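Local coordinates for Mgp-operon protein 3 (Mycoplasma pneumoniae, PDB 6RJ1) that probably helps the bacterium adhere to host cells, as the P40/P90 cell-surface protein that goes with the adhesin P1, at residues Y478-T491 with E703-S715. Residues are numbered along the deposited sequence; the frame is centred on the assembly and turned at random.
Sequences YWVVGEDQESGKAT and ELKSARENAQSTS
Arg708 runs past Val480 and brings its guanidinium beside Gln485, a worked example of one long side chain making several different contacts on its way from helix to sheet. Its CB packs against Val480 CG1, and CG follows close to the Val480 carbonyl. CD comes nearest that oxygen, 3.3 Å from Val480 O. With CG anti to the backbone N (chi1 166°) and further bends at the next two torsions, the chain folds along the strand, and the guanidinium lays one face over Gly482 N. NH1 ends 3.3 Å from Gln485 CD, which sits at the guanidinium edge; the amide plane stands almost perpendicular, 84° away. Gly482 N donates a hydrogen bond to Gln485 OE1 across the turn of the hairpin.

That hairpin, within the stretch matching the MgpC adhesin family (beta-propeller clan), forms neighbouring antiparallel strands, 477-482 and 487-492, of a mixed sheet. Helix 703-712 crosses strand 478-482 at 97° between their N-to-C directions. Further along, Ala707 CB lodges against Tyr478, whose hydroxyl is hydrogen-bonded to Thr496. Thr491 OG1 donates to Ala707 O at 2.7 Å, arriving from above the carbonyl plane, while the helical donor Ala711 N reaches the opposite face. Ala711 CB faces the carbonyl oxygens of Lys489 and Ala490, 3.4 Å from Lys489 O and from Ala490 O. Gln712 OE1 takes a weak hydrogen bond from Lys489 N.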
ATOM      1  N   TYR A 478      -1.108 -12.716   2.667  1.00 58.92           N
ATOM      2  CA  TYR A 478      -2.462 -12.503   3.189  1.00 59.02           C
ATOM      3  C   TYR A 478      -3.068 -13.833   3.615  1.00 63.83           C
ATOM      4  O   TYR A 478      -2.634 -14.878   3.145  1.00 63.94           O
ATOM      5  CB  TYR A 478      -3.351 -11.806   2.140  1.00 60.00           C
ATOM      6  CG  TYR A 478      -3.567 -12.619   0.878  1.00 61.02           C
ATOM      7  CD1 TYR A 478      -2.605 -12.650  -0.129  1.00 61.72           C
ATOM      8  CD2 TYR A 478      -4.742 -13.343   0.685  1.00 62.04           C
ATOM      9  CE1 TYR A 478      -2.800 -13.391  -1.289  1.00 62.14           C
ATOM     10  CE2 TYR A 478      -4.948 -14.088  -0.474  1.00 63.29           C
ATOM     11  CZ  TYR A 478      -3.976 -14.102  -1.463  1.00 71.67           C
ATOM     12  OH  TYR A 478      -4.175 -14.826  -2.612  1.00 73.73           O
ATOM     13  N   TRP A 479      -4.075 -13.799   4.480  1.00 60.95           N
ATOM     14  CA  TRP A 479      -4.711 -15.017   4.966  1.00 61.11           C
ATOM     15  C   TRP A 479      -6.107 -15.246   4.434  1.00 64.92           C
ATOM     16  O   TRP A 479      -6.848 -14.296   4.224  1.00 64.26           O
ATOM     17  CB  TRP A 479      -4.766 -15.012   6.497  1.00 59.68           C
ATOM     18  CG  TRP A 479      -3.489 -15.438   7.136  1.00 60.71           C
ATOM     19  CD1 TRP A 479      -3.127 -16.707   7.477  1.00 63.69           C
ATOM     20  CD2 TRP A 479      -2.394 -14.592   7.510  1.00 60.68           C
ATOM     21  NE1 TRP A 479      -1.868 -16.707   8.036  1.00 63.38           N
ATOM     22  CE2 TRP A 479      -1.404 -15.416   8.091  1.00 64.73           C
ATOM     23  CE3 TRP A 479      -2.153 -13.210   7.414  1.00 62.08           C
ATOM     24  CZ2 TRP A 479      -0.193 -14.907   8.569  1.00 63.99           C
ATOM     25  CZ3 TRP A 479      -0.953 -12.709   7.891  1.00 63.72           C
ATOM     26  CH2 TRP A 479       0.011 -13.550   8.460  1.00 64.41           C
ATOM     27  N   VAL A 480      -6.447 -16.514   4.217  1.00 61.50           N
ATOM     28  CA  VAL A 480      -7.767 -17.039   3.885  1.00 62.09           C
ATOM     29  C   VAL A 480      -7.844 -18.290   4.787  1.00 70.42           C
ATOM     30  O   VAL A 480      -7.199 -19.313   4.507  1.00 69.74           O
ATOM     31  CB  VAL A 480      -8.034 -17.361   2.387  1.00 64.63           C
ATOM     32  CG1 VAL A 480      -9.412 -18.005   2.216  1.00 64.36           C
ATOM     33  CG2 VAL A 480      -7.923 -16.119   1.517  1.00 63.69           C
ATOM     34  N   VAL A 481      -8.529 -18.154   5.924  1.00 69.83           N
ATOM     35  CA  VAL A 481      -8.629 -19.227   6.917  1.00 70.80           C
ATOM     36  C   VAL A 481     -10.068 -19.652   7.140  1.00 77.99           C
ATOM     37  O   VAL A 481     -10.987 -18.853   6.967  1.00 77.56           O
ATOM     38  CB  VAL A 481      -7.914 -18.875   8.260  1.00 74.38           C
ATOM     39  CG1 VAL A 481      -6.406 -18.796   8.086  1.00 74.11           C
ATOM     40  CG2 VAL A 481      -8.447 -17.579   8.865  1.00 74.19           C
ATOM     41  N   GLY A 482     -10.247 -20.908   7.527  1.00 77.24           N
ATOM     42  CA  GLY A 482     -11.558 -21.447   7.858  1.00 78.04           C
ATOM     43  C   GLY A 482     -11.858 -21.160   9.313  1.00 84.98           C
ATOM     44  O   GLY A 482     -10.949 -21.170  10.155  1.00 85.11           O
ATOM     45  N   GLU A 483     -13.127 -20.878   9.618  1.00 83.32           N
ATOM     46  CA  GLU A 483     -13.597 -20.613  10.978  1.00 84.00           C
ATOM     47  C   GLU A 483     -13.368 -21.874  11.839  1.00 90.54           C
ATOM     48  O   GLU A 483     -12.908 -21.779  12.976  1.00 90.68           O
ATOM     49  CB  GLU A 483     -15.087 -20.253  10.927  1.00 85.37           C
ATOM     50  CG  GLU A 483     -15.599 -19.516  12.148  1.00 96.84           C
ATOM     51  CD  GLU A 483     -17.083 -19.199  12.141  1.00116.74           C
ATOM     52  OE1 GLU A 483     -17.585 -18.737  13.191  1.00109.46           O
ATOM     53  OE2 GLU A 483     -17.745 -19.415  11.098  1.00109.11           O
ATOM     54  N   ASP A 484     -13.639 -23.046  11.249  1.00 88.05           N
ATOM     55  CA  ASP A 484     -13.500 -24.379  11.825  1.00 88.49           C
ATOM     56  C   ASP A 484     -12.043 -24.787  12.111  1.00 92.31           C
ATOM     57  O   ASP A 484     -11.827 -25.644  12.974  1.00 92.81           O
ATOM     58  CB  ASP A 484     -14.147 -25.406  10.876  1.00 91.19           C
ATOM     59  CG  ASP A 484     -13.626 -25.328   9.444  1.00109.73           C
ATOM     60  OD1 ASP A 484     -13.876 -24.296   8.771  1.00110.66           O
ATOM     61  OD2 ASP A 484     -12.964 -26.295   8.997  1.00119.41           O
ATOM     62  N   GLN A 485     -11.059 -24.224  11.356  1.00 87.03           N
ATOM     63  CA  GLN A 485      -9.621 -24.532  11.473  1.00 85.56           C
ATOM     64  C   GLN A 485      -8.998 -24.044  12.790  1.00 86.63           C
ATOM     65  O   GLN A 485      -9.504 -23.105  13.398  1.00 86.39           O
ATOM     66  CB  GLN A 485      -8.837 -23.936  10.289  1.00 86.90           C
ATOM     67  CG  GLN A 485      -9.007 -24.670   8.956  1.00105.82           C
ATOM     68  CD  GLN A 485      -8.036 -24.202   7.880  1.00123.65           C
ATOM     69  OE1 GLN A 485      -7.732 -23.004   7.731  1.00116.75           O
ATOM     70  NE2 GLN A 485      -7.538 -25.144   7.084  1.00114.49           N
ATOM     71  N   GLU A 486      -7.895 -24.683  13.220  1.00 81.30           N
ATOM     72  CA  GLU A 486      -7.143 -24.322  14.430  1.00 80.38           C
ATOM     73  C   GLU A 486      -6.105 -23.253  14.085  1.00 82.20           C
ATOM     74  O   GLU A 486      -5.750 -22.429  14.930  1.00 82.49           O
ATOM     75  CB  GLU A 486      -6.425 -25.554  15.010  1.00 81.94           C
ATOM     76  CG  GLU A 486      -7.311 -26.483  15.825  1.00 95.79           C
ATOM     77  CD  GLU A 486      -7.377 -26.190  17.312  1.00121.64           C
ATOM     78  OE1 GLU A 486      -8.019 -25.186  17.697  1.00129.89           O
ATOM     79  OE2 GLU A 486      -6.806 -26.980  18.095  1.00114.64           O
ATOM     80  N   SER A 487      -5.598 -23.303  12.844  1.00 76.30           N
ATOM     81  CA  SER A 487      -4.593 -22.401  12.292  1.00 75.15           C
ATOM     82  C   SER A 487      -4.694 -22.383  10.759  1.00 76.40           C
ATOM     83  O   SER A 487      -5.419 -23.190  10.173  1.00 76.27           O
ATOM     84  CB  SER A 487      -3.190 -22.813  12.748  1.00 78.83           C
ATOM     85  OG  SER A 487      -2.352 -23.296  11.709  1.00 89.35           O
ATOM     86  N   GLY A 488      -3.962 -21.467  10.135  1.00 70.26           N
ATOM     87  CA  GLY A 488      -3.924 -21.336   8.688  1.00 68.83           C
ATOM     88  C   GLY A 488      -2.730 -20.544   8.220  1.00 69.44           C
ATOM     89  O   GLY A 488      -2.457 -19.469   8.757  1.00 69.96           O
ATOM     90  N   LYS A 489      -2.000 -21.083   7.229  1.00 63.02           N
ATOM     91  CA  LYS A 489      -0.826 -20.446   6.624  1.00 61.13           C
ATOM     92  C   LYS A 489      -1.293 -19.343   5.692  1.00 64.30           C
ATOM     93  O   LYS A 489      -2.408 -19.418   5.154  1.00 65.22           O
ATOM     94  CB  LYS A 489       0.008 -21.457   5.825  1.00 62.27           C
ATOM     95  CG  LYS A 489       0.752 -22.480   6.666  1.00 65.09           C
ATOM     96  CD  LYS A 489       1.263 -23.618   5.803  1.00 70.26           C
ATOM     97  CE  LYS A 489       1.928 -24.672   6.646  1.00 80.17           C
ATOM     98  NZ  LYS A 489       2.601 -25.698   5.816  1.00 95.11           N
ATOM     99  N   ALA A 490      -0.444 -18.316   5.505  1.00 57.62           N
ATOM    100  CA  ALA A 490      -0.733 -17.203   4.614  1.00 55.64           C
ATOM    101  C   ALA A 490      -0.452 -17.595   3.164  1.00 58.53           C
ATOM    102  O   ALA A 490       0.314 -18.536   2.894  1.00 57.60           O
ATOM    103  CB  ALA A 490       0.119 -16.007   5.000  1.00 56.20           C
ATOM    104  N   THR A 491      -1.074 -16.865   2.232  1.00 55.02           N
ATOM    105  CA  THR A 491      -0.880 -17.006   0.789  1.00 54.94           C
ATOM    106  C   THR A 491       0.052 -15.874   0.374  1.00 58.82           C
ATOM    107  O   THR A 491      -0.167 -14.733   0.772  1.00 57.48           O
ATOM    108  CB  THR A 491      -2.221 -16.895   0.037  1.00 62.53           C
ATOM    109  OG1 THR A 491      -3.198 -17.722   0.667  1.00 64.44           O
ATOM    110  CG2 THR A 491      -2.100 -17.241  -1.450  1.00 56.82           C
ATOM    111  N   GLU A 703     -12.355 -18.280  -5.816  1.00 76.56           N
ATOM    112  CA  GLU A 703     -11.080 -17.574  -5.956  1.00 76.03           C
ATOM    113  C   GLU A 703     -10.382 -17.518  -4.591  1.00 78.57           C
ATOM    114  O   GLU A 703      -9.163 -17.679  -4.515  1.00 77.97           O
ATOM    115  CB  GLU A 703     -11.279 -16.161  -6.529  1.00 77.45           C
ATOM    116  CG  GLU A 703     -11.649 -16.135  -8.004  1.00 86.90           C
ATOM    117  CD  GLU A 703     -11.986 -14.765  -8.567  1.00106.56           C
ATOM    118  OE1 GLU A 703     -12.898 -14.104  -8.019  1.00 94.58           O
ATOM    119  OE2 GLU A 703     -11.349 -14.360  -9.567  1.00102.05           O
ATOM    120  N   LEU A 704     -11.167 -17.336  -3.518  1.00 74.99           N
ATOM    121  CA  LEU A 704     -10.673 -17.322  -2.143  1.00 74.81           C
ATOM    122  C   LEU A 704     -10.238 -18.718  -1.713  1.00 78.33           C
ATOM    123  O   LEU A 704      -9.225 -18.849  -1.033  1.00 77.77           O
ATOM    124  CB  LEU A 704     -11.738 -16.779  -1.177  1.00 74.88           C
ATOM    125  CG  LEU A 704     -11.955 -15.264  -1.177  1.00 79.23           C
ATOM    126  CD1 LEU A 704     -13.211 -14.898  -0.426  1.00 79.45           C
ATOM    127  CD2 LEU A 704     -10.755 -14.516  -0.607  1.00 80.46           C
ATOM    128  N   LYS A 705     -10.983 -19.762  -2.144  1.00 75.29           N
ATOM    129  CA  LYS A 705     -10.693 -21.167  -1.838  1.00 75.37           C
ATOM    130  C   LYS A 705      -9.377 -21.599  -2.471  1.00 79.79           C
ATOM    131  O   LYS A 705      -8.658 -22.391  -1.864  1.00 80.20           O
ATOM    132  CB  LYS A 705     -11.830 -22.071  -2.300  1.00 78.44           C
ATOM    133  CG  LYS A 705     -11.870 -23.421  -1.597  1.00 99.45           C
ATOM    134  CD  LYS A 705     -13.031 -24.235  -2.094  1.00109.39           C
ATOM    135  CE  LYS A 705     -12.987 -25.642  -1.546  1.00120.74           C
ATOM    136  NZ  LYS A 705     -14.270 -26.378  -1.754  1.00127.81           N
ATOM    137  N   SER A 706      -9.049 -21.060  -3.672  1.00 75.28           N
ATOM    138  CA  SER A 706      -7.803 -21.343  -4.372  1.00 74.82           C
ATOM    139  C   SER A 706      -6.621 -20.780  -3.602  1.00 78.15           C
ATOM    140  O   SER A 706      -5.580 -21.428  -3.547  1.00 78.24           O
ATOM    141  CB  SER A 706      -7.838 -20.776  -5.784  1.00 79.06           C
ATOM    142  OG  SER A 706      -8.812 -21.470  -6.545  1.00 93.63           O
ATOM    143  N   ALA A 707      -6.797 -19.597  -2.973  1.00 73.86           N
ATOM    144  CA  ALA A 707      -5.776 -18.939  -2.165  1.00 73.22           C
ATOM    145  C   ALA A 707      -5.508 -19.732  -0.882  1.00 77.49           C
ATOM    146  O   ALA A 707      -4.350 -19.836  -0.475  1.00 77.35           O
ATOM    147  CB  ALA A 707      -6.196 -17.516  -1.840  1.00 73.60           C
ATOM    148  N   ARG A 708      -6.563 -20.325  -0.276  1.00 73.88           N
ATOM    149  CA  ARG A 708      -6.440 -21.153   0.928  1.00 73.91           C
ATOM    150  C   ARG A 708      -5.717 -22.457   0.582  1.00 80.80           C
ATOM    151  O   ARG A 708      -4.817 -22.865   1.316  1.00 80.48           O
ATOM    152  CB  ARG A 708      -7.819 -21.417   1.573  1.00 71.99           C
ATOM    153  CG  ARG A 708      -7.821 -22.531   2.619  1.00 80.31           C
ATOM    154  CD  ARG A 708      -8.645 -22.221   3.840  1.00 88.29           C
ATOM    155  NE  ARG A 708     -10.067 -22.473   3.630  1.00 99.49           N
ATOM    156  CZ  ARG A 708     -10.814 -23.231   4.422  1.00120.85           C
ATOM    157  NH1 ARG A 708     -10.277 -23.834   5.476  1.00109.80           N
ATOM    158  NH2 ARG A 708     -12.106 -23.396   4.167  1.00115.76           N
ATOM    159  N   GLU A 709      -6.102 -23.088  -0.549  1.00 79.73           N
ATOM    160  CA  GLU A 709      -5.516 -24.332  -1.047  1.00 80.24           C
ATOM    161  C   GLU A 709      -4.048 -24.135  -1.411  1.00 85.06           C
ATOM    162  O   GLU A 709      -3.217 -24.965  -1.040  1.00 85.31           O
ATOM    163  CB  GLU A 709      -6.324 -24.888  -2.231  1.00 81.94           C
ATOM    164  CG  GLU A 709      -7.616 -25.573  -1.806  1.00 96.87           C
ATOM    165  CD  GLU A 709      -8.619 -25.933  -2.893  1.00126.08           C
ATOM    166  OE1 GLU A 709      -8.369 -25.620  -4.081  1.00123.29           O
ATOM    167  OE2 GLU A 709      -9.668 -26.529  -2.546  1.00120.24           O
ATOM    168  N   ASN A 710      -3.723 -23.015  -2.089  1.00 81.73           N
ATOM    169  CA  ASN A 710      -2.354 -22.638  -2.467  1.00 81.31           C
ATOM    170  C   ASN A 710      -1.474 -22.431  -1.223  1.00 86.37           C
ATOM    171  O   ASN A 710      -0.292 -22.766  -1.261  1.00 86.86           O
ATOM    172  CB  ASN A 710      -2.372 -21.383  -3.339  1.00 77.83           C
ATOM    173  CG  ASN A 710      -1.027 -20.849  -3.739  1.00 90.30           C
ATOM    174  OD1 ASN A 710      -0.422 -21.275  -4.717  1.00 83.64           O
ATOM    175  ND2 ASN A 710      -0.550 -19.865  -3.028  1.00 81.79           N
ATOM    176  N   ALA A 711      -2.052 -21.897  -0.131  1.00 83.07           N
ATOM    177  CA  ALA A 711      -1.347 -21.667   1.130  1.00 83.66           C
ATOM    178  C   ALA A 711      -1.059 -22.981   1.873  1.00 90.03           C
ATOM    179  O   ALA A 711       0.017 -23.133   2.457  1.00 89.13           O
ATOM    180  CB  ALA A 711      -2.159 -20.735   2.014  1.00 84.35           C
ATOM    181  N   GLN A 712      -2.020 -23.926   1.842  1.00 89.29           N
ATOM    182  CA  GLN A 712      -1.956 -25.220   2.528  1.00 90.54           C
ATOM    183  C   GLN A 712      -1.047 -26.248   1.848  1.00 98.10           C
ATOM    184  O   GLN A 712      -0.706 -27.254   2.475  1.00 97.68           O
ATOM    185  CB  GLN A 712      -3.372 -25.788   2.749  1.00 92.04           C
ATOM    186  CG  GLN A 712      -3.893 -25.649   4.194  1.00114.62           C
ATOM    187  CD  GLN A 712      -3.965 -24.225   4.740  1.00133.08           C
ATOM    188  OE1 GLN A 712      -3.204 -23.837   5.637  1.00125.99           O
ATOM    189  NE2 GLN A 712      -4.892 -23.423   4.231  1.00124.98           N
ATOM    190  N   SER A 713      -0.630 -25.985   0.594  1.00 97.45           N
ATOM    191  CA  SER A 713       0.265 -26.852  -0.173  1.00 98.29           C
ATOM    192  C   SER A 713       1.677 -26.807   0.422  1.00104.74           C
ATOM    193  O   SER A 713       2.225 -25.720   0.646  1.00103.51           O
ATOM    194  CB  SER A 713       0.286 -26.437  -1.641  1.00102.41           C
ATOM    195  OG  SER A 713       1.034 -27.349  -2.426  1.00113.11           O
ATOM    196  N   THR A 714       2.242 -28.001   0.699  1.00104.20           N
ATOM    197  CA  THR A 714       3.570 -28.186   1.289  1.00105.00           C
ATOM    198  C   THR A 714       4.581 -28.632   0.249  1.00112.01           C
ATOM    199  O   THR A 714       4.660 -29.816  -0.069  1.00111.12           O
ATOM    200  CB  THR A 714       3.520 -29.105   2.524  1.00110.64           C
ATOM    201  OG1 THR A 714       2.662 -30.223   2.271  1.00105.71           O
ATOM    202  CG2 THR A 714       3.066 -28.373   3.769  1.00109.91           C
ATOM    203  N   SER A 715       5.357 -27.661  -0.270  1.00112.61           N
ATOM    204  CA  SER A 715       6.410 -27.789  -1.288  1.00114.31           C
ATOM    205  C   SER A 715       5.927 -28.547  -2.539  1.00121.87           C
ATOM    206  O   SER A 715       5.424 -27.917  -3.472  1.00122.12           O
ATOM    207  CB  SER A 715       7.686 -28.389  -0.695  1.00118.23           C
ATOM    208  OG  SER A 715       8.743 -28.412  -1.642  1.00128.17           O
TER